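Local coordinates for twin-arginine translocation pathway signal protein (Burkholderia phytofirmans, PDB 2RJO) that probably binds galactose or a related sugar between its two domains, as a solute-binding protein of the periplasmic binding protein family, at residues T6-S11 against N64-V69; I94-K99 against S147-I152; Q128-M133 against A160-F165; A176-Q181 against A203-M208; P278-E283 against A315-P320. One frame throughout, in Å; residues are numbered along the deposited sequence.

Contact 1: T6-S11 against N64-V69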
# COMPACT_ATOMS: atom_id res chain seq x y z
N THR A 6 22.78 14.06 6.37
CA THR A 6 21.46 13.68 6.80
C THR A 6 21.27 12.22 6.41
O THR A 6 21.74 11.81 5.35
CB THR A 6 20.38 14.53 6.09
OG1 THR A 6 20.41 15.87 6.59
CG2 THR A 6 19.00 13.94 6.34
N THR A 7 20.63 11.44 7.26
CA THR A 7 20.40 10.04 6.95
C THR A 7 18.98 9.87 6.43
O THR A 7 18.05 10.50 6.92
CB THR A 7 20.61 9.13 8.19
OG1 THR A 7 21.98 9.20 8.61
CG2 THR A 7 20.29 7.69 7.87
N LEU A 8 18.82 9.04 5.40
CA LEU A 8 17.50 8.79 4.87
C LEU A 8 17.14 7.36 5.30
O LEU A 8 17.95 6.45 5.13
CB LEU A 8 17.49 8.91 3.34
CG LEU A 8 17.83 10.29 2.76
CD1 LEU A 8 17.80 10.23 1.25
CD2 LEU A 8 16.85 11.32 3.28
N ALA A 9 15.96 7.18 5.88
CA ALA A 9 15.54 5.85 6.32
C ALA A 9 14.12 5.54 5.86
O ALA A 9 13.29 6.43 5.72
CB ALA A 9 15.62 5.75 7.82
N CYS A 10 13.86 4.25 5.62
CA CYS A 10 12.55 3.81 5.18
C CYS A 10 12.11 2.60 6.01
O CYS A 10 12.80 1.57 6.04
CB CYS A 10 12.59 3.45 3.70
SG CYS A 10 10.99 3.07 2.98
N SER A 11 10.98 2.74 6.69
CA SER A 11 10.45 1.67 7.53
C SER A 11 9.19 1.03 6.95
O SER A 11 8.24 1.72 6.57
CB SER A 11 10.13 2.19 8.93
OG SER A 11 9.49 1.19 9.71
N ASN A 64 19.29 14.02 13.04
CA ASN A 64 19.54 14.38 11.65
C ASN A 64 19.08 13.24 10.74
O ASN A 64 19.89 12.54 10.13
CB ASN A 64 21.03 14.67 11.47
CG ASN A 64 21.37 15.20 10.10
OD1 ASN A 64 20.58 15.92 9.48
ND2 ASN A 64 22.57 14.88 9.62
N LEU A 65 17.77 13.06 10.66
CA LEU A 65 17.19 11.98 9.88
C LEU A 65 15.87 12.34 9.17
O LEU A 65 15.09 13.15 9.66
CB LEU A 65 16.97 10.78 10.81
CG LEU A 65 16.09 9.60 10.39
CD1 LEU A 65 16.80 8.72 9.38
CD2 LEU A 65 15.74 8.77 11.63
N VAL A 66 15.66 11.72 8.02
CA VAL A 66 14.44 11.91 7.24
C VAL A 66 13.85 10.51 7.05
O VAL A 66 14.41 9.67 6.35
CB VAL A 66 14.72 12.52 5.85
CG1 VAL A 66 13.44 12.57 5.04
CG2 VAL A 66 15.28 13.93 6.02
N LEU A 67 12.70 10.29 7.67
CA LEU A 67 12.03 9.00 7.62
C LEU A 67 10.76 8.93 6.79
O LEU A 67 9.89 9.80 6.88
CB LEU A 67 11.71 8.56 9.05
CG LEU A 67 10.97 7.24 9.21
CD1 LEU A 67 11.88 6.12 8.78
CD2 LEU A 67 10.55 7.07 10.65
N ASN A 68 10.65 7.89 5.96
CA ASN A 68 9.46 7.65 5.14
C ASN A 68 8.96 6.30 5.62
O ASN A 68 9.53 5.27 5.27
CB ASN A 68 9.81 7.58 3.65
CG ASN A 68 8.58 7.37 2.78
OD1 ASN A 68 7.47 7.65 3.21
ND2 ASN A 68 8.78 6.89 1.56
N VAL A 69 7.91 6.31 6.43
CA VAL A 69 7.39 5.07 7.02
C VAL A 69 5.95 4.67 6.75
O VAL A 69 5.04 5.51 6.69
CB VAL A 69 7.59 5.10 8.56
CG1 VAL A 69 6.87 6.32 9.15
CG2 VAL A 69 7.07 3.82 9.20
O HOH W 1 22.55 11.50 10.07

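Contact 2: I94-K99 against S147-I152. With GAL (beta-D-galactopyranose), chain B.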
# COMPACT_ATOMS: atom_id res chain seq x y z
N ILE A 94 2.77 6.73 5.39
CA ILE A 94 2.13 6.10 4.24
C ILE A 94 1.07 5.10 4.71
O ILE A 94 1.35 4.24 5.53
CB ILE A 94 3.14 5.30 3.38
CG1 ILE A 94 4.37 6.15 3.08
CG2 ILE A 94 2.48 4.87 2.08
CD1 ILE A 94 4.10 7.32 2.16
N TRP A 95 -0.15 5.22 4.18
CA TRP A 95 -1.23 4.29 4.50
C TRP A 95 -1.88 4.31 5.89
O TRP A 95 -3.05 4.66 6.02
CB TRP A 95 -0.78 2.85 4.24
CG TRP A 95 -0.59 2.46 2.77
CD1 TRP A 95 0.52 1.90 2.21
CD2 TRP A 95 -1.55 2.60 1.71
NE1 TRP A 95 0.32 1.69 0.87
CE2 TRP A 95 -0.94 2.11 0.53
CE3 TRP A 95 -2.85 3.09 1.63
CZ2 TRP A 95 -1.59 2.10 -0.70
CZ3 TRP A 95 -3.51 3.09 0.40
CH2 TRP A 95 -2.87 2.60 -0.75
N ASN A 96 -1.13 3.92 6.92
CA ASN A 96 -1.69 3.81 8.27
C ASN A 96 -1.43 4.93 9.28
O ASN A 96 -0.30 5.35 9.49
CB ASN A 96 -1.23 2.49 8.90
CG ASN A 96 -1.54 1.27 8.04
OD1 ASN A 96 -2.68 1.01 7.70
ND2 ASN A 96 -0.50 0.53 7.69
N LYS A 97 -2.50 5.38 9.92
CA LYS A 97 -2.44 6.41 10.94
C LYS A 97 -3.82 6.61 11.54
O LYS A 97 -4.83 6.29 10.90
CB LYS A 97 -1.96 7.75 10.36
CG LYS A 97 -3.06 8.54 9.65
CD LYS A 97 -2.60 9.96 9.34
CE LYS A 97 -3.73 10.80 8.76
NZ LYS A 97 -4.85 11.07 9.72
N PRO A 98 -3.89 7.13 12.77
CA PRO A 98 -5.19 7.36 13.42
C PRO A 98 -5.88 8.50 12.68
O PRO A 98 -5.23 9.35 12.09
CB PRO A 98 -4.81 7.76 14.84
CG PRO A 98 -3.44 7.13 15.04
CD PRO A 98 -2.78 7.39 13.72
N LYS A 99 -7.21 8.54 12.73
CA LYS A 99 -7.92 9.60 12.06
C LYS A 99 -7.52 10.97 12.61
O LYS A 99 -7.33 11.92 11.85
CB LYS A 99 -9.43 9.40 12.22
CG LYS A 99 -10.28 10.43 11.48
CD LYS A 99 -11.73 10.38 11.97
CE LYS A 99 -12.59 11.42 11.27
NZ LYS A 99 -12.00 12.79 11.40
N SER A 147 -6.96 -3.70 11.60
CA SER A 147 -6.89 -2.28 11.91
C SER A 147 -6.27 -1.32 10.88
O SER A 147 -6.40 -0.10 11.04
CB SER A 147 -6.19 -2.09 13.26
OG SER A 147 -4.88 -2.63 13.23
N ASN A 148 -5.60 -1.85 9.86
CA ASN A 148 -4.98 -1.00 8.82
C ASN A 148 -6.01 -0.17 8.05
O ASN A 148 -7.06 -0.69 7.65
CB ASN A 148 -4.19 -1.87 7.83
CG ASN A 148 -2.81 -2.24 8.34
OD1 ASN A 148 -2.57 -2.29 9.54
ND2 ASN A 148 -1.90 -2.53 7.41
N VAL A 149 -5.71 1.10 7.83
CA VAL A 149 -6.63 1.98 7.12
C VAL A 149 -6.96 1.49 5.70
O VAL A 149 -8.11 1.57 5.27
CB VAL A 149 -6.09 3.41 7.05
CG1 VAL A 149 -7.07 4.31 6.33
CG2 VAL A 149 -5.84 3.93 8.46
N PRO A 150 -5.96 0.99 4.94
CA PRO A 150 -6.32 0.54 3.59
C PRO A 150 -7.15 -0.75 3.62
O PRO A 150 -8.00 -0.96 2.75
CB PRO A 150 -4.96 0.38 2.90
CG PRO A 150 -4.02 0.07 4.02
CD PRO A 150 -4.50 1.00 5.12
N ALA A 151 -6.93 -1.59 4.62
CA ALA A 151 -7.68 -2.83 4.74
C ALA A 151 -9.16 -2.52 5.00
O ALA A 151 -10.05 -3.16 4.45
CB ALA A 151 -7.13 -3.67 5.90
N ILE A 152 -9.38 -1.52 5.84
CA ILE A 152 -10.72 -1.08 6.21
C ILE A 152 -11.42 -0.41 5.03
O ILE A 152 -12.60 -0.68 4.75
CB ILE A 152 -10.65 -0.08 7.41
CG1 ILE A 152 -10.16 -0.80 8.66
CG2 ILE A 152 -11.99 0.56 7.65
CD1 ILE A 152 -9.90 0.14 9.83
C1 GAL B . 0.87 -3.94 2.34
C2 GAL B . -0.14 -3.92 1.17
C3 GAL B . -0.40 -2.46 0.77
C4 GAL B . -0.97 -1.71 1.99
C5 GAL B . 0.10 -1.81 3.12
C6 GAL B . -0.43 -1.09 4.34
O1 GAL B . 1.11 -5.31 2.73
O2 GAL B . 0.41 -4.63 0.06
O3 GAL B . -1.35 -2.40 -0.29
O4 GAL B . -2.17 -2.35 2.41
O5 GAL B . 0.33 -3.21 3.48
O6 GAL B . 0.56 -1.19 5.36

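Contact 3: Q128-M133 against A160-F165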
# COMPACT_ATOMS: atom_id res chain seq x y z
N GLN A 128 -15.26 -4.84 -11.24
CA GLN A 128 -14.70 -5.53 -12.40
C GLN A 128 -14.84 -7.04 -12.22
O GLN A 128 -15.14 -7.75 -13.17
CB GLN A 128 -13.23 -5.18 -12.59
CG GLN A 128 -12.55 -5.96 -13.70
CD GLN A 128 -13.13 -5.65 -15.07
OE1 GLN A 128 -12.91 -4.57 -15.63
NE2 GLN A 128 -13.89 -6.60 -15.62
N LEU A 129 -14.60 -7.50 -10.99
CA LEU A 129 -14.70 -8.91 -10.67
C LEU A 129 -16.13 -9.42 -10.87
O LEU A 129 -16.35 -10.48 -11.46
CB LEU A 129 -14.26 -9.15 -9.22
CG LEU A 129 -14.44 -10.57 -8.69
CD1 LEU A 129 -13.48 -11.51 -9.39
CD2 LEU A 129 -14.21 -10.60 -7.18
N PHE A 130 -17.11 -8.66 -10.38
CA PHE A 130 -18.49 -9.08 -10.52
C PHE A 130 -18.95 -9.06 -11.97
O PHE A 130 -19.81 -9.84 -12.36
CB PHE A 130 -19.41 -8.19 -9.67
CG PHE A 130 -19.06 -8.19 -8.20
CD1 PHE A 130 -18.41 -9.29 -7.61
CD2 PHE A 130 -19.39 -7.10 -7.41
CE1 PHE A 130 -18.11 -9.28 -6.25
CE2 PHE A 130 -19.08 -7.09 -6.04
CZ PHE A 130 -18.44 -8.18 -5.46
N LYS A 131 -18.39 -8.16 -12.77
CA LYS A 131 -18.78 -8.11 -14.17
C LYS A 131 -18.31 -9.43 -14.78
O LYS A 131 -19.07 -10.10 -15.49
CB LYS A 131 -18.09 -6.95 -14.91
CG LYS A 131 -18.40 -5.56 -14.37
CD LYS A 131 -19.90 -5.30 -14.31
CE LYS A 131 -20.20 -3.81 -14.14
NZ LYS A 131 -19.91 -3.05 -15.40
N SER A 132 -17.07 -9.80 -14.50
CA SER A 132 -16.51 -11.03 -15.03
C SER A 132 -17.35 -12.24 -14.68
O SER A 132 -17.38 -13.21 -15.44
CB SER A 132 -15.09 -11.24 -14.49
OG SER A 132 -14.20 -10.27 -14.99
N MSE A 133 -18.03 -12.18 -13.54
CA MSE A 133 -18.87 -13.29 -13.09
C MSE A 133 -20.27 -13.24 -13.69
O MSE A 133 -21.10 -14.10 -13.41
CB MSE A 133 -18.98 -13.26 -11.56
CG MSE A 133 -17.69 -13.53 -10.80
SE MSE A 133 -17.85 -13.05 -9.06
CE MSE A 133 -16.28 -12.94 -8.61
N ALA A 160 -19.50 -2.18 -0.87
CA ALA A 160 -20.31 -1.25 -1.66
C ALA A 160 -20.60 -1.81 -3.05
O ALA A 160 -21.68 -1.58 -3.62
CB ALA A 160 -19.59 0.09 -1.78
N ALA A 161 -19.64 -2.54 -3.60
CA ALA A 161 -19.83 -3.13 -4.92
C ALA A 161 -20.90 -4.21 -4.79
O ALA A 161 -21.70 -4.43 -5.70
CB ALA A 161 -18.52 -3.72 -5.41
N LEU A 162 -20.91 -4.88 -3.64
CA LEU A 162 -21.88 -5.94 -3.36
C LEU A 162 -23.29 -5.35 -3.32
O LEU A 162 -24.22 -5.93 -3.89
CB LEU A 162 -21.56 -6.61 -2.03
CG LEU A 162 -20.31 -7.50 -1.97
CD1 LEU A 162 -19.96 -7.82 -0.53
CD2 LEU A 162 -20.56 -8.77 -2.74
N LYS A 163 -23.44 -4.20 -2.67
CA LYS A 163 -24.74 -3.56 -2.56
C LYS A 163 -25.28 -3.20 -3.93
O LYS A 163 -26.49 -3.12 -4.14
CB LYS A 163 -24.63 -2.29 -1.70
CG LYS A 163 -25.96 -1.63 -1.39
CD LYS A 163 -25.93 -0.12 -1.65
CE LYS A 163 -25.84 0.18 -3.15
NZ LYS A 163 -25.89 1.66 -3.48
N LYS A 164 -24.38 -3.00 -4.89
CA LYS A 164 -24.79 -2.63 -6.23
C LYS A 164 -24.91 -3.85 -7.16
O LYS A 164 -25.23 -3.72 -8.34
CB LYS A 164 -23.80 -1.62 -6.81
CG LYS A 164 -24.35 -0.83 -7.98
CD LYS A 164 -25.58 -0.00 -7.56
CE LYS A 164 -26.21 0.70 -8.77
NZ LYS A 164 -27.21 1.73 -8.34
N PHE A 165 -24.66 -5.03 -6.60
CA PHE A 165 -24.76 -6.29 -7.34
C PHE A 165 -25.44 -7.27 -6.42
O PHE A 165 -24.78 -8.10 -5.80
CB PHE A 165 -23.38 -6.83 -7.69
CG PHE A 165 -22.73 -6.15 -8.85
CD1 PHE A 165 -22.66 -6.77 -10.10
CD2 PHE A 165 -22.16 -4.88 -8.70
CE1 PHE A 165 -22.03 -6.15 -11.18
CE2 PHE A 165 -21.53 -4.25 -9.77
CZ PHE A 165 -21.47 -4.89 -11.01

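Contact 4: A176-Q181 against A203-M208. With GAL (beta-D-galactopyranose), chain B.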
# COMPACT_ATOMS: atom_id res chain seq x y z
N ALA A 176 -6.16 -12.24 5.94
CA ALA A 176 -4.95 -13.01 5.68
C ALA A 176 -3.70 -12.14 5.92
O ALA A 176 -2.59 -12.49 5.52
CB ALA A 176 -4.96 -13.55 4.26
N ASP A 177 -3.92 -11.00 6.58
CA ASP A 177 -2.85 -10.08 6.94
C ASP A 177 -1.85 -9.72 5.82
O ASP A 177 -0.64 -9.68 6.07
CB ASP A 177 -2.04 -10.63 8.12
CG ASP A 177 -2.86 -10.77 9.40
OD1 ASP A 177 -3.77 -9.94 9.64
OD2 ASP A 177 -2.58 -11.70 10.18
N TRP A 178 -2.35 -9.47 4.60
CA TRP A 178 -1.50 -9.10 3.46
C TRP A 178 -0.48 -10.17 3.02
O TRP A 178 0.32 -9.93 2.12
CB TRP A 178 -0.70 -7.83 3.77
CG TRP A 178 -1.48 -6.68 4.36
CD1 TRP A 178 -1.23 -6.06 5.55
CD2 TRP A 178 -2.56 -5.96 3.76
NE1 TRP A 178 -2.09 -5.00 5.73
CE2 TRP A 178 -2.92 -4.92 4.64
CE3 TRP A 178 -3.28 -6.09 2.56
CZ2 TRP A 178 -3.95 -4.01 4.36
CZ3 TRP A 178 -4.31 -5.19 2.27
CH2 TRP A 178 -4.63 -4.16 3.18
N ASN A 179 -0.52 -11.34 3.65
CA ASN A 179 0.44 -12.41 3.39
C ASN A 179 -0.09 -13.54 2.49
O ASN A 179 -1.15 -14.10 2.76
CB ASN A 179 0.89 -12.97 4.74
CG ASN A 179 2.06 -13.91 4.63
OD1 ASN A 179 1.95 -14.99 4.06
ND2 ASN A 179 3.20 -13.50 5.19
N SER A 180 0.63 -13.87 1.42
CA SER A 180 0.19 -14.93 0.51
C SER A 180 0.18 -16.29 1.18
O SER A 180 -0.66 -17.13 0.89
CB SER A 180 1.08 -15.01 -0.73
OG SER A 180 2.38 -15.44 -0.39
N GLN A 181 1.14 -16.50 2.08
CA GLN A 181 1.29 -17.76 2.80
C GLN A 181 0.15 -18.00 3.77
O GLN A 181 -0.09 -19.12 4.20
CB GLN A 181 2.62 -17.78 3.54
CG GLN A 181 3.12 -19.17 3.90
CD GLN A 181 4.60 -19.32 3.59
OE1 GLN A 181 5.29 -18.33 3.31
NE2 GLN A 181 5.09 -20.56 3.64
N ALA A 203 -9.32 -10.04 -3.45
CA ALA A 203 -8.21 -9.95 -2.49
C ALA A 203 -7.86 -8.48 -2.22
O ALA A 203 -7.79 -7.67 -3.16
CB ALA A 203 -6.99 -10.69 -3.01
N ALA A 204 -7.64 -8.14 -0.95
CA ALA A 204 -7.31 -6.76 -0.57
C ALA A 204 -5.95 -6.26 -1.09
O ALA A 204 -5.69 -5.06 -1.03
CB ALA A 204 -7.39 -6.60 0.95
N ASN A 205 -5.10 -7.16 -1.57
CA ASN A 205 -3.80 -6.78 -2.15
C ASN A 205 -3.30 -7.90 -3.07
O ASN A 205 -3.88 -8.98 -3.08
CB ASN A 205 -2.78 -6.42 -1.05
CG ASN A 205 -2.10 -7.64 -0.45
OD1 ASN A 205 -2.71 -8.68 -0.27
ND2 ASN A 205 -0.83 -7.49 -0.11
N ASP A 206 -2.27 -7.63 -3.86
CA ASP A 206 -1.75 -8.65 -4.78
C ASP A 206 -1.17 -9.90 -4.13
O ASP A 206 -1.41 -11.01 -4.61
CB ASP A 206 -0.68 -8.06 -5.71
CG ASP A 206 -1.25 -7.13 -6.75
OD1 ASP A 206 -2.49 -7.04 -6.84
OD2 ASP A 206 -0.46 -6.49 -7.48
N ASP A 207 -0.41 -9.73 -3.05
CA ASP A 207 0.20 -10.87 -2.39
C ASP A 207 -0.85 -11.92 -2.01
O ASP A 207 -0.65 -13.10 -2.27
CB ASP A 207 0.97 -10.43 -1.15
CG ASP A 207 2.16 -11.32 -0.85
OD1 ASP A 207 3.00 -11.52 -1.76
OD2 ASP A 207 2.28 -11.84 0.29
N MSE A 208 -1.97 -11.49 -1.43
CA MSE A 208 -3.02 -12.42 -1.03
C MSE A 208 -3.69 -13.04 -2.26
O MSE A 208 -4.10 -14.20 -2.24
CB MSE A 208 -4.07 -11.72 -0.13
CG MSE A 208 -3.53 -11.17 1.20
SE MSE A 208 -4.79 -10.78 2.47
CE MSE A 208 -5.65 -9.45 1.70
C1 GAL B . 0.87 -3.94 2.34
C2 GAL B . -0.14 -3.92 1.17
C3 GAL B . -0.40 -2.46 0.77
C4 GAL B . -0.97 -1.71 1.99
C5 GAL B . 0.10 -1.81 3.12
C6 GAL B . -0.43 -1.09 4.34
O1 GAL B . 1.11 -5.31 2.73
O2 GAL B . 0.41 -4.63 0.06
O3 GAL B . -1.35 -2.40 -0.29
O4 GAL B . -2.17 -2.35 2.41
O5 GAL B . 0.33 -3.21 3.48
O6 GAL B . 0.56 -1.19 5.36

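Contact 5: P278-E283 against A315-P320. With SO4 (sulfate ion), chain F.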
# COMPACT_ATOMS: atom_id res chain seq x y z
N PRO A 278 -1.42 23.77 1.16
CA PRO A 278 -2.85 23.48 1.30
C PRO A 278 -2.93 22.15 2.05
O PRO A 278 -1.93 21.41 2.12
CB PRO A 278 -3.33 23.36 -0.14
CG PRO A 278 -2.39 24.27 -0.89
CD PRO A 278 -1.05 23.94 -0.25
N LYS A 279 -4.09 21.84 2.60
CA LYS A 279 -4.27 20.60 3.35
C LYS A 279 -4.05 19.37 2.46
O LYS A 279 -3.46 18.39 2.90
CB LYS A 279 -5.68 20.55 3.96
CG LYS A 279 -6.12 21.85 4.65
CD LYS A 279 -5.57 21.99 6.06
CE LYS A 279 -6.30 21.06 7.02
NZ LYS A 279 -7.76 21.39 7.16
N ASP A 280 -4.52 19.43 1.21
CA ASP A 280 -4.36 18.29 0.30
C ASP A 280 -2.92 18.00 -0.10
O ASP A 280 -2.65 17.05 -0.85
CB ASP A 280 -5.22 18.46 -0.96
CG ASP A 280 -5.03 19.80 -1.63
OD1 ASP A 280 -4.84 19.82 -2.85
OD2 ASP A 280 -5.10 20.83 -0.92
N ARG A 281 -1.99 18.82 0.39
CA ARG A 281 -0.57 18.61 0.12
C ARG A 281 0.11 18.12 1.40
O ARG A 281 1.28 17.76 1.39
CB ARG A 281 0.08 19.89 -0.40
CG ARG A 281 -0.42 20.23 -1.79
CD ARG A 281 0.36 21.34 -2.43
NE ARG A 281 0.06 21.41 -3.85
CZ ARG A 281 0.69 22.21 -4.70
NH1 ARG A 281 1.65 23.02 -4.27
NH2 ARG A 281 0.38 22.17 -5.99
N ARG A 282 -0.67 18.12 2.47
CA ARG A 282 -0.22 17.66 3.79
C ARG A 282 -0.75 16.24 4.03
O ARG A 282 -0.03 15.38 4.53
CB ARG A 282 -0.74 18.62 4.87
CG ARG A 282 0.22 19.74 5.19
CD ARG A 282 1.39 19.18 6.00
NE ARG A 282 2.19 20.24 6.59
CZ ARG A 282 2.82 20.15 7.76
NH1 ARG A 282 2.75 19.06 8.49
NH2 ARG A 282 3.54 21.18 8.18
N GLU A 283 -2.02 16.03 3.67
CA GLU A 283 -2.67 14.72 3.77
C GLU A 283 -3.29 14.54 2.40
O GLU A 283 -4.32 15.13 2.08
CB GLU A 283 -3.77 14.73 4.83
CG GLU A 283 -3.27 14.70 6.26
CD GLU A 283 -4.37 14.40 7.26
OE1 GLU A 283 -5.54 14.32 6.84
OE2 GLU A 283 -4.05 14.24 8.46
N ALA A 315 2.88 16.10 -7.96
CA ALA A 315 2.42 15.74 -9.29
C ALA A 315 1.27 14.73 -9.30
O ALA A 315 0.50 14.67 -10.26
CB ALA A 315 3.60 15.19 -10.09
N ARG A 316 1.13 13.96 -8.22
CA ARG A 316 0.09 12.93 -8.15
C ARG A 316 -0.97 13.13 -7.07
O ARG A 316 -1.57 12.16 -6.60
CB ARG A 316 0.73 11.56 -7.95
CG ARG A 316 1.83 11.27 -8.94
CD ARG A 316 2.27 9.83 -8.90
NE ARG A 316 3.46 9.62 -9.73
CZ ARG A 316 3.92 8.42 -10.08
NH1 ARG A 316 3.29 7.33 -9.67
NH2 ARG A 316 5.00 8.32 -10.84
N VAL A 317 -1.19 14.37 -6.66
CA VAL A 317 -2.17 14.65 -5.64
C VAL A 317 -3.55 14.65 -6.28
O VAL A 317 -3.85 15.51 -7.11
CB VAL A 317 -1.91 16.02 -4.98
CG1 VAL A 317 -2.89 16.25 -3.85
CG2 VAL A 317 -0.49 16.08 -4.48
N ALA A 318 -4.38 13.67 -5.93
CA ALA A 318 -5.74 13.60 -6.46
C ALA A 318 -6.64 14.49 -5.61
O ALA A 318 -7.56 15.11 -6.12
CB ALA A 318 -6.25 12.15 -6.43
N GLY A 319 -6.35 14.55 -4.32
CA GLY A 319 -7.13 15.38 -3.41
C GLY A 319 -6.72 15.09 -1.98
O GLY A 319 -5.81 14.30 -1.76
N PRO A 320 -7.36 15.71 -0.99
CA PRO A 320 -6.99 15.44 0.40
C PRO A 320 -7.56 14.11 0.84
O PRO A 320 -8.48 13.59 0.21
CB PRO A 320 -7.60 16.61 1.16
CG PRO A 320 -8.85 16.87 0.39
CD PRO A 320 -8.38 16.78 -1.06
S SO4 F . 6.85 5.73 -12.69
O1 SO4 F . 7.64 5.94 -11.44
O2 SO4 F . 7.46 6.48 -13.81
O3 SO4 F . 5.44 6.17 -12.47
O4 SO4 F . 6.84 4.27 -13.02

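Contact 1: T6-S11 against N64-V69
T7 to S11 pair with L65 to V69 as neighbouring parallel strands in the N-terminal domain, which has the Rossmann-like alpha/beta fold of periplasmic binding proteins. The backbone ladder alternates its donors. T7 N, A9 N and S11 N reach N64 O, V66 O and N68 O. V66 N reaches T7 O at 2.9 Å, and N68 N reaches A9 O at 3.0 Å.

Side-chain polar contacts add to the start of the ladder. T6 OG1 donates to N64 OD1 at 2.9 Å, 27° from the carbonyl plane. A water accepts from T7 OG1 and donates to N64 O. N68 ND2 is bonded outside the pair, to L256 O and G257 O.

The apolar contacts differ between the two faces. L8 and V66 lie side by side, with L8 CD2 3.5 Å from V66 CB. L8 also touches helices 18-34 and 253-268. On the other face A9 CB packs against L65 CD1 at 3.6 Å and L67 CD1 at 3.9 Å, and L57 of helix 47-60 touches A9 and L65. At the end of the ladder V69 has CG2 anti to the backbone N. This methyl presses on S11 CB at 3.5 Å, closer than usual for two carbons.

Contact 2: I94-K99 against S147-I152
N148 meets N96 at the cleft between the two domains of this periplasmic binding protein fold, where galactose is bound. The loop 94-99 follows a strand of the N-terminal domain. Segment 147-152 opens helix 149-163 of the C-terminal domain.

N148 is the residue just before the helix, and its CB lies 3.3 Å from N96 OD1. The two amide planes are 54° apart.

V149 comes next and begins the helix. Its N gives a weak bond to N96 OD1 at 3.0 Å, with a bent angle of 134°. The side chain points at the loop backbone: CB lies 3.4 Å from W95 O, and CG2 lies 3.5 Å from K97 O.

P150 then fits between N96, W95 and the sugar. Its CD is 3.2 Å from N96 OD1, and these two side chains cross at about a right angle. Its CB packs obliquely on the indole, 3.7 Å from W95 CE3. The indole carries the sugar over one face, with GAL C4 offset toward the rim. W95 NE1 is bonded to Y19 OH, which ties down the ring edge.

The N96 amide thus has two roles. Its OD1 meets the helix start, while its ND2 faces P71 O and the sugar. ND2 is bonded to P71 O and also makes a weak bond to GAL O6 at 3.1 Å.

Contact 3: Q128-M133 against A160-F165
Q128 O is gripped twice by S132, in the last turn of helix 118-132, whose F130 and K131 pack on F165. S132 N bonds it at 3.1 Å and S132 OG at 3.2 Å, from opposite faces of the carbonyl plane. In the C-terminal domain of the periplasmic binding protein fold, the C-terminal end of helix 118-132 packs on the end of helix 149-163 and on F165 just past it. The contact is held by side-chain packing, with no hydrogen bond across it.

F130 is the central residue. Its CB makes a CH-pi contact over the face of F165, 3.8 Å from the ring centroid. The two rings are oblique, with planes at 57°. Further out, F130 CE2 meets A161 CB at 3.5 Å. F130 CZ meets L162 CD2 at 3.5 Å, and these two side chains cross at about a right angle. I168 and V139 of the neighbouring strands also touch F130.

The bend at chi2 (-54°) places K131 CD at the edge of the F165 ring. K131 CE lies 3.5 Å from F165 CZ.

Contact 4: A176-Q181 against A203-M208
W178 and N205 cross obliquely, with the indole and amide planes 66° apart. The amide meets the rim of the indole. There N205 CG, set between its own backbone N and carbonyl carbon (chi1 82°), is 3.6 Å from W178 CE3. A204 O lies at the same rim. The sugar takes one face, with GAL O4 3.1 Å above the plane and toward the edge.

N205 ND2 donates to GAL O2 at 3.1 Å in a fairly straight bond (160°), and makes a long, weak bond to W178 O. N205 OD1 accepts from M208 N at 3.1 Å, which caps helix 206-218 and fixes the amide rotation.

D207 points across to the start of helix 180-194. Its OD2 accepts from S180 N at 2.8 Å, met from above the carboxylate plane. The helix N terminus may stabilise this charge.

Selenomethionine M208, with SE in place of sulfur, packs its SE against the type I' turn from A176 to N179. The SE is 3.3 Å from A176 CB and 3.5 Å from W178 N.

Together these loops after two parallel strands form part of the C-terminal-domain wall of the sugar site. A tryptophan face laid against the ligand is a common feature of sugar-binding periplasmic proteins.

Contact 5: P278-E283 against A315-P320
D280 packs its CB on P320, 3.5 Å from P320 N and 3.6 Å from P320 CD. The next atom, CG, sits between the backbone N and the carbonyl carbon (chi1 51°) and carries the carboxylate that faces V317. At the tip, D280 OD1 comes to 4.2 Å from V317 CG1, and the D280 and V317 side chains cross at about a right angle. The same methyl is closer to the backbone, 3.1 Å from D280 O. That oxygen is hydrogen-bonded to S284 OG.

The second segment holds the short strand 317-320, which runs antiparallel to strand 283-291 at the border of the N-terminal domain's sheet. A classic beta bulge sets both A318 and G319 opposite F285. Beyond it P320 CA makes a CA-H...O contact with E283 O at 3.2 Å. The E283 carboxylate is held outside this pair, by H102 and Y323.

Before the strand, R316 NH1 forms a salt bridge with D252, and R316 NH2 donates at 2.7 Å to O3 of a sulfate probably from the crystallisation liquor.

In the fold
Contacts 1, 2 and 4 are buried, contact 3 is partly buried and contact 5 lies at the surface. Contact 1 is ordered by backbone bonds. Contact 3 has only side-chain packing, and contact 5 has a few van der Waals contacts and a CA-H...O contact. Contacts 2 and 4 combine polar and aromatic groups, and both touch the galactose. They meet where A151 CB packs on W178 CZ2 at 3.5 Å. Contacts 1 and 5 both reach the same sheet, contact 5 through strand 317-320 and E283. Contacts 2 and 3 use opposite ends of helix 149-163. V69 O probably bonds I94 N, joining contacts 1 and 2. A long, weak K97-E283 ion pair joins contacts 2 and 5.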